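Local coordinates for protein polysaccharide deacetylase (Bacillus cereus, PDB 4HD5) that probably hydrolyses non-peptide carbon-nitrogen bonds, as in the deacetylation of polysaccharides, and carries a zinc ion in its barrel domain, at residues Phe140-Pro145 and Asp192-Asn197; Ala172-Leu177 and Glu353-Ser358. All coordinates share one frame; numbering follows the deposited sequence.

Contact 1: Phe140-Pro145 and Asp192-Asn197; sequences FEQKVP and DINKVN
The side-chain amides of Gln142 and Asn194 lie alongside each other, pointing opposite ways, with their planes 27° apart, while the carboxylate of Glu141 stands steeply to the Asn194 amide. That carboxylate is met from above: Asn194 ND2 reaches Glu141 OE1 at 3.0 Å along a nearly straight bond that stays in the Asn194 amide plane but rises 48° out of the carboxylate plane. At the other end of the same amide, Asn194 OD1 accepts Gln142 N at 3.0 Å. Asparagine suits this place because its short side chain offers a donor and an acceptor to consecutive residues of the other segment, which fixes which way its amide is turned. Packing is close here, with Gln142 CG 3.2 Å from Asn194 OD1.

Gln142 answers with a longer reach. Its chain is extended beyond CG (chi2 -178°), which carries NE2 to two main-chain carbonyls, Ile193 O at 2.7 Å and Val196 O at 2.8 Å; the two N-H groups take one each. Beside these polar bonds, Val144 CG2 meets Ile193 CD1 at 4.0 Å, two branched side chains crossing at about a right angle and both resting on Phe201 of strand 199-206.

The segment 140-145 links the N-terminal antiparallel sheet to the first barrel strand, 146-149, and the contact ties that linker to a barrel loop. Because side-chain amides grip main-chain atoms in both directions, the bonding holds the two irregular backbones together, and the nearby carboxylate would tend to polarise the Asn194 amide.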
loop_
_atom_site.group_PDB
_atom_site.type_symbol
_atom_site.label_atom_id
_atom_site.label_comp_id
_atom_site.label_asym_id
_atom_site.label_seq_id
_atom_site.Cartn_x
_atom_site.Cartn_y
_atom_site.Cartn_z
ATOM N N PHE A 140 7.980 -11.926 0.410
ATOM C CA PHE A 140 8.615 -11.152 1.455
ATOM C C PHE A 140 7.808 -9.859 1.600
ATOM O O PHE A 140 7.822 -9.010 0.706
ATOM C CB PHE A 140 10.070 -10.847 1.089
ATOM C CG PHE A 140 10.965 -12.063 1.087
ATOM C CD1 PHE A 140 10.988 -12.923 0.002
ATOM C CD2 PHE A 140 11.782 -12.344 2.177
ATOM C CE1 PHE A 140 11.810 -14.043 -0.002
ATOM C CE2 PHE A 140 12.607 -13.463 2.183
ATOM C CZ PHE A 140 12.620 -14.309 1.087
ATOM N N GLU A 141 7.085 -9.731 2.706
ATOM C CA GLU A 141 6.195 -8.588 2.911
ATOM C C GLU A 141 6.969 -7.301 2.726
ATOM O O GLU A 141 8.063 -7.154 3.263
ATOM C CB GLU A 141 5.611 -8.604 4.319
ATOM C CG GLU A 141 4.664 -9.765 4.579
ATOM C CD GLU A 141 3.418 -9.708 3.728
ATOM O OE1 GLU A 141 3.029 -8.607 3.277
ATOM O OE2 GLU A 141 2.824 -10.780 3.505
ATOM N N GLN A 142 6.420 -6.364 1.965
ATOM C CA GLN A 142 7.078 -5.060 1.911
ATOM C C GLN A 142 6.378 -4.012 2.748
ATOM O O GLN A 142 5.175 -4.095 3.024
ATOM C CB GLN A 142 7.388 -4.570 0.495
ATOM C CG GLN A 142 6.442 -4.903 -0.638
ATOM C CD GLN A 142 6.959 -4.361 -1.974
ATOM O OE1 GLN A 142 8.141 -4.023 -2.111
ATOM N NE2 GLN A 142 6.087 -4.291 -2.962
ATOM N N LYS A 143 7.174 -3.053 3.194
ATOM C CA LYS A 143 6.696 -1.966 4.018
ATOM C C LYS A 143 5.885 -1.012 3.174
ATOM O O LYS A 143 6.150 -0.855 1.989
ATOM C CB LYS A 143 7.866 -1.258 4.688
ATOM C CG LYS A 143 8.389 -2.047 5.876
ATOM C CD LYS A 143 9.794 -1.659 6.317
ATOM C CE LYS A 143 9.979 -0.149 6.436
ATOM N NZ LYS A 143 10.691 0.424 5.260
ATOM N N VAL A 144 4.880 -0.399 3.793
ATOM C CA VAL A 144 3.956 0.473 3.085
ATOM C C VAL A 144 3.812 1.759 3.872
ATOM O O VAL A 144 3.204 1.767 4.940
ATOM C CB VAL A 144 2.564 -0.163 2.909
ATOM C CG1 VAL A 144 1.695 0.728 2.038
ATOM C CG2 VAL A 144 2.678 -1.562 2.313
ATOM N N PRO A 145 4.416 2.840 3.379
ATOM C CA PRO A 145 4.142 4.123 4.002
ATOM C C PRO A 145 2.744 4.614 3.648
ATOM O O PRO A 145 2.333 4.538 2.492
ATOM C CB PRO A 145 5.206 5.049 3.417
ATOM C CG PRO A 145 6.006 4.250 2.446
ATOM C CD PRO A 145 5.288 2.965 2.202
ATOM N N ASP A 192 -2.562 -5.595 -3.993
ATOM C CA ASP A 192 -1.428 -5.384 -4.888
ATOM C C ASP A 192 -0.132 -4.896 -4.214
ATOM O O ASP A 192 0.869 -4.690 -4.916
ATOM C CB ASP A 192 -1.802 -4.395 -6.008
ATOM C CG ASP A 192 -2.823 -4.963 -6.998
ATOM O OD1 ASP A 192 -3.022 -6.198 -7.064
ATOM O OD2 ASP A 192 -3.428 -4.150 -7.722
ATOM N N ILE A 193 -0.119 -4.723 -2.891
ATOM C CA ILE A 193 1.032 -4.091 -2.227
ATOM C C ILE A 193 2.334 -4.868 -2.413
ATOM O O ILE A 193 3.398 -4.265 -2.436
ATOM C CB ILE A 193 0.825 -3.805 -0.710
ATOM C CG1 ILE A 193 0.394 -5.058 0.055
ATOM C CG2 ILE A 193 -0.204 -2.708 -0.516
ATOM C CD1 ILE A 193 0.725 -5.020 1.534
ATOM N N ASN A 194 2.253 -6.189 -2.562
ATOM C CA ASN A 194 3.452 -7.003 -2.811
ATOM C C ASN A 194 3.725 -7.283 -4.301
ATOM O O ASN A 194 4.729 -7.927 -4.652
ATOM C CB ASN A 194 3.358 -8.311 -2.011
ATOM C CG ASN A 194 3.531 -8.086 -0.520
ATOM O OD1 ASN A 194 4.482 -7.426 -0.088
ATOM N ND2 ASN A 194 2.628 -8.638 0.274
ATOM N N LYS A 195 2.842 -6.790 -5.170
ATOM C CA LYS A 195 2.941 -7.018 -6.604
ATOM C C LYS A 195 3.429 -5.780 -7.365
ATOM O O LYS A 195 3.628 -5.847 -8.564
ATOM C CB LYS A 195 1.585 -7.475 -7.155
ATOM C CG LYS A 195 1.101 -8.786 -6.529
ATOM C CD LYS A 195 -0.263 -9.195 -7.059
ATOM C CE LYS A 195 -0.780 -10.427 -6.333
ATOM N NZ LYS A 195 -2.205 -10.664 -6.678
ATOM N N VAL A 196 3.626 -4.662 -6.672
ATOM C CA VAL A 196 4.127 -3.438 -7.311
ATOM C C VAL A 196 5.395 -2.945 -6.645
ATOM O O VAL A 196 5.693 -3.296 -5.497
ATOM C CB VAL A 196 3.077 -2.300 -7.295
ATOM C CG1 VAL A 196 1.763 -2.783 -7.892
ATOM C CG2 VAL A 196 2.858 -1.768 -5.881
ATOM N N ASN A 197 6.139 -2.117 -7.374
ATOM C CA ASN A 197 7.326 -1.484 -6.830
ATOM C C ASN A 197 6.979 -0.269 -5.983
ATOM O O ASN A 197 6.151 0.547 -6.370
ATOM C CB ASN A 197 8.291 -1.092 -7.949
ATOM C CG ASN A 197 9.042 -2.289 -8.503
ATOM O OD1 ASN A 197 9.499 -3.158 -7.752
ATOM N ND2 ASN A 197 9.168 -2.345 -9.816
#

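Contact 2: Ala172-Leu177 and Glu353-Ser358; sequences AQMKHL and EQFASS
Phe355 packs against Gln173, His176 and Leu177 where two helices on the outside of the (β/α) barrel run side by side; helix 167-179 and helix 352-358 follow the adjacent parallel strands 146-149 and 341-345. The axes of the segments 172-177 and 353-358 approach to 10.4 Å and cross at -46°.

The aromatic interaction is a CH-pi contact. Gln173 CB sits over the centre of one Phe355 face, 3.9 Å from the ring centroid, and the rest of the Gln173 chain continues across that face with its amide tilted only 21° from the ring. Glutamine serves both roles here, since its methylenes cover the phenyl while OE1 bonds to Tyr149 OH. With CG anti to the backbone N (chi1 169°), the Phe355 side chain points toward helix 167-179 and its ring lies against Gln173.

Among the apolar contacts, Leu177 CD2 lies 4.0 Å from Phe355 CZ, and Met174 CE approaches the same atom more loosely. Leu147 and Tyr149 of strand 146-149 also touch Phe355, joining the helix pair to the barrel wall.

His176 borders the ring, its CD2 near the phenyl plane at the edge. The small methyl of Ala356 admits the imidazole close to the helix, with His176 NE2 3.6 Å from Ala356 CB.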
loop_
_atom_site.group_PDB
_atom_site.type_symbol
_atom_site.label_atom_id
_atom_site.label_comp_id
_atom_site.label_asym_id
_atom_site.label_seq_id
_atom_site.Cartn_x
_atom_site.Cartn_y
_atom_site.Cartn_z
ATOM N N ALA A 172 6.564 19.329 -5.170
ATOM C CA ALA A 172 7.908 18.746 -5.037
ATOM C C ALA A 172 7.873 17.326 -4.478
ATOM O O ALA A 172 8.584 16.443 -4.956
ATOM C CB ALA A 172 8.799 19.634 -4.186
ATOM N N GLN A 173 7.041 17.103 -3.465
ATOM C CA GLN A 173 6.932 15.791 -2.855
ATOM C C GLN A 173 6.369 14.762 -3.848
ATOM O O GLN A 173 6.896 13.651 -3.985
ATOM C CB GLN A 173 6.105 15.886 -1.569
ATOM C CG GLN A 173 6.810 16.672 -0.467
ATOM C CD GLN A 173 5.865 17.164 0.615
ATOM O OE1 GLN A 173 4.772 16.646 0.771
ATOM N NE2 GLN A 173 6.294 18.152 1.373
ATOM N N MET A 174 5.297 15.129 -4.540
ATOM C CA MET A 174 4.696 14.236 -5.516
ATOM C C MET A 174 5.643 13.992 -6.696
ATOM O O MET A 174 5.721 12.877 -7.194
ATOM C CB MET A 174 3.357 14.781 -6.001
ATOM C CG MET A 174 2.299 14.872 -4.915
ATOM S SD MET A 174 1.940 13.291 -4.122
ATOM C CE MET A 174 2.955 13.325 -2.653
ATOM N N LYS A 175 6.385 15.014 -7.127
ATOM C CA LYS A 175 7.362 14.806 -8.195
ATOM C C LYS A 175 8.472 13.843 -7.764
ATOM O O LYS A 175 8.974 13.061 -8.583
ATOM C CB LYS A 175 7.962 16.133 -8.673
ATOM C CG LYS A 175 8.712 16.007 -9.985
ATOM C CD LYS A 175 8.942 17.362 -10.640
ATOM C CE LYS A 175 9.719 17.224 -11.942
ATOM N NZ LYS A 175 11.046 16.565 -11.759
ATOM N N HIS A 176 8.834 13.869 -6.480
ATOM C CA HIS A 176 9.830 12.929 -5.971
ATOM C C HIS A 176 9.333 11.473 -6.088
ATOM O O HIS A 176 10.081 10.570 -6.517
ATOM C CB HIS A 176 10.221 13.261 -4.532
ATOM C CG HIS A 176 11.038 12.191 -3.880
ATOM N ND1 HIS A 176 12.388 12.042 -4.112
ATOM C CD2 HIS A 176 10.691 11.203 -3.023
ATOM C CE1 HIS A 176 12.836 11.002 -3.430
ATOM N NE2 HIS A 176 11.827 10.486 -2.752
ATOM N N LEU A 177 8.068 11.248 -5.746
ATOM C CA LEU A 177 7.450 9.926 -5.914
ATOM C C LEU A 177 7.434 9.494 -7.397
ATOM O O LEU A 177 7.690 8.321 -7.718
ATOM C CB LEU A 177 6.025 9.919 -5.342
ATOM C CG LEU A 177 5.858 10.261 -3.846
ATOM C CD1 LEU A 177 4.414 10.080 -3.419
ATOM C CD2 LEU A 177 6.766 9.418 -2.967
ATOM N N GLU A 353 13.818 16.246 1.336
ATOM C CA GLU A 353 14.793 15.317 1.869
ATOM C C GLU A 353 14.305 14.652 3.165
ATOM O O GLU A 353 14.386 13.437 3.296
ATOM C CB GLU A 353 16.146 16.012 2.009
ATOM C CG GLU A 353 16.841 16.183 0.648
ATOM C CD GLU A 353 16.208 17.219 -0.279
ATOM O OE1 GLU A 353 15.812 18.310 0.202
ATOM O OE2 GLU A 353 16.143 16.960 -1.511
ATOM N N GLN A 354 13.748 15.440 4.087
ATOM C CA GLN A 354 13.093 14.877 5.274
ATOM C C GLN A 354 11.973 13.924 4.865
ATOM O O GLN A 354 11.832 12.839 5.429
ATOM C CB GLN A 354 12.532 15.983 6.173
ATOM C CG GLN A 354 13.609 16.779 6.901
ATOM C CD GLN A 354 13.076 18.028 7.581
ATOM O OE1 GLN A 354 12.220 18.726 7.042
ATOM N NE2 GLN A 354 13.583 18.318 8.774
ATOM N N PHE A 355 11.195 14.342 3.870
ATOM C CA PHE A 355 10.081 13.559 3.338
ATOM C C PHE A 355 10.587 12.210 2.835
ATOM O O PHE A 355 10.080 11.162 3.234
ATOM C CB PHE A 355 9.416 14.371 2.226
ATOM C CG PHE A 355 8.410 13.618 1.393
ATOM C CD1 PHE A 355 7.129 13.379 1.859
ATOM C CD2 PHE A 355 8.727 13.211 0.107
ATOM C CE1 PHE A 355 6.197 12.716 1.068
ATOM C CE2 PHE A 355 7.796 12.548 -0.688
ATOM C CZ PHE A 355 6.531 12.301 -0.209
ATOM N N ALA A 356 11.612 12.249 1.988
ATOM C CA ALA A 356 12.174 11.039 1.391
ATOM C C ALA A 356 12.709 10.089 2.449
ATOM O O ALA A 356 12.488 8.887 2.374
ATOM C CB ALA A 356 13.267 11.391 0.403
ATOM N N SER A 357 13.415 10.621 3.436
ATOM C CA SER A 357 13.928 9.794 4.524
ATOM C C SER A 357 12.825 9.145 5.358
ATOM O O SER A 357 12.996 8.017 5.840
ATOM C CB SER A 357 14.847 10.616 5.434
ATOM O OG SER A 357 15.960 11.092 4.691
ATOM N N SER A 358 11.703 9.843 5.523
ATOM C CA SER A 358 10.608 9.352 6.359
ATOM C C SER A 358 9.872 8.176 5.710
ATOM O O SER A 358 9.200 7.422 6.402
ATOM C CB SER A 358 9.627 10.488 6.723
ATOM O OG SER A 358 8.761 10.842 5.647
#

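From the N terminus, the chain completes its four-stranded antiparallel sheet with strand 130-140 and enters the linker 140-145, the first half of contact 1. It then forms barrel strand 146-149 and helix 167-179, which supplies 172-177 to contact 2, before 192-197 closes contact 1 around 46 intervening residues. Contact 2 closes only near the C terminus, when 353-358 returns after 175 residues. The segments alternate, so the two closures cross and neither nests inside the other. Contact 1 joins the interdomain linker to the barrel, whereas contact 2 pairs early and late barrel helices; their centres are 18 Å apart, with nearest atoms about 6 Å apart.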